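PDB 4DM5: osmotically inducible lipoprotein OsmE from Pseudomonas aeruginosa PAO1, which is of unknown function but, as an osmotically inducible lipoprotein with a BamE-family domain, is probably anchored in the outer membrane. Local coordinates for residues S52-Y56 with S84-L88. Residues are numbered along the deposited sequence; the frame is centred on the assembly and turned at random.
Sequences SCNSY and SCSEL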
# COMPACT_ATOMS: atom_id res chain seq x y z
N SER A 52 0.37 -5.34 9.25
CA SER A 52 0.75 -6.04 8.11
C SER A 52 0.75 -5.06 6.93
O SER A 52 0.40 -3.90 7.08
CB SER A 52 -0.21 -7.10 7.76
OG SER A 52 -1.44 -6.50 7.58
N CYS A 53 1.30 -5.52 5.85
CA CYS A 53 1.49 -4.59 4.69
C CYS A 53 1.18 -5.38 3.40
O CYS A 53 1.61 -6.50 3.20
CB CYS A 53 2.93 -4.09 4.71
SG CYS A 53 3.22 -2.79 3.48
N ASN A 54 0.47 -4.72 2.47
CA ASN A 54 0.26 -5.29 1.14
C ASN A 54 1.04 -4.53 0.10
O ASN A 54 1.03 -3.26 0.10
CB ASN A 54 -1.23 -5.06 0.73
CG ASN A 54 -2.29 -5.87 1.53
OD1 ASN A 54 -1.91 -6.71 2.33
ND2 ASN A 54 -3.57 -5.64 1.26
N SER A 55 1.71 -5.28 -0.76
CA SER A 55 2.56 -4.58 -1.81
C SER A 55 1.84 -4.74 -3.12
O SER A 55 1.32 -5.84 -3.46
CB SER A 55 3.93 -5.22 -2.00
OG SER A 55 4.80 -4.94 -0.94
N TYR A 56 1.91 -3.70 -3.98
CA TYR A 56 1.29 -3.72 -5.34
C TYR A 56 2.21 -3.11 -6.34
O TYR A 56 3.22 -2.39 -5.95
CB TYR A 56 0.02 -2.88 -5.36
CG TYR A 56 -0.98 -3.24 -4.25
CD1 TYR A 56 -1.98 -4.15 -4.54
CD2 TYR A 56 -0.91 -2.68 -3.01
CE1 TYR A 56 -2.92 -4.49 -3.56
CE2 TYR A 56 -1.83 -2.99 -1.97
CZ TYR A 56 -2.87 -3.90 -2.29
OH TYR A 56 -3.82 -4.22 -1.38
N SER A 84 7.35 -0.05 -2.01
CA SER A 84 6.99 -1.42 -1.63
C SER A 84 6.96 -1.60 -0.16
O SER A 84 7.51 -0.84 0.56
CB SER A 84 8.05 -2.40 -2.18
OG SER A 84 9.29 -2.21 -1.58
N CYS A 85 6.35 -2.71 0.28
CA CYS A 85 6.39 -3.00 1.70
C CYS A 85 7.85 -3.25 2.28
O CYS A 85 8.10 -2.87 3.47
CB CYS A 85 5.52 -4.20 2.05
SG CYS A 85 3.75 -3.90 1.82
N SER A 86 8.73 -3.81 1.48
CA SER A 86 10.09 -4.01 1.96
C SER A 86 10.85 -2.70 2.02
O SER A 86 11.54 -2.49 3.05
CB SER A 86 10.82 -5.14 1.28
OG SER A 86 11.19 -4.72 0.01
N GLU A 87 10.52 -1.74 1.11
CA GLU A 87 10.99 -0.39 1.29
C GLU A 87 10.49 0.28 2.56
O GLU A 87 11.21 1.03 3.21
CB GLU A 87 10.86 0.46 0.01
CG GLU A 87 11.52 -0.06 -1.27
CD GLU A 87 11.14 0.88 -2.44
OE1 GLU A 87 9.99 0.87 -3.06
OE2 GLU A 87 12.01 1.73 -2.74
N LEU A 88 9.22 0.09 2.84
CA LEU A 88 8.63 0.60 4.02
C LEU A 88 9.41 0.04 5.24
O LEU A 88 9.77 0.81 6.10
CB LEU A 88 7.12 0.22 4.04
CG LEU A 88 6.40 0.75 5.27
CD1 LEU A 88 6.58 2.27 5.31
CD2 LEU A 88 4.92 0.49 5.02
O HOH W 1 7.61 -5.52 -0.64
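C53 and C85 are joined by a disulfide, SG to SG 2.1 Å, that ties strand 52-60 to the first turn of helix 85-94. The S-S torsion of -84° lies near the relaxed right angle. On the strand side SG runs anti to the backbone N of C53; on the helix side the SG of C85 swings beside its own backbone N (chi1 -67°) and comes within 3.3 Å of N54 C. L88, one helical turn on from C85, lays its CD2 branch against the SG of C53 at 4.0 Å, packing against the sulfur as an apolar neighbour. S55, two residues along the strand, also points at the helix: its OG stands 3.0 Å from C85 N. One water bridges S55 OG and S86 N, accepting from S86 N. In the BamE-like fold of this chain, the bridge fastens the C-terminal helix to one face of the four-stranded antiparallel sheet, on an inner strand paired with 42-45 and 63-71; Y68 of the latter touches both C53 and L88. The helix start is set by a capping box. S84 is the N-cap, its OG accepting from E87 N (3.0 Å), while the E87 carboxylate folds back and OE1 accepts from S84 N on its anti side, a little out of the carboxylate plane, with an N-H...O angle of 169°. N54 and Y56 project from the strand's other face toward V33 of helix 30-37, where N54 ND2 donates to Y56 OH (3.0 Å), which sits somewhat out of the N54 amide plane.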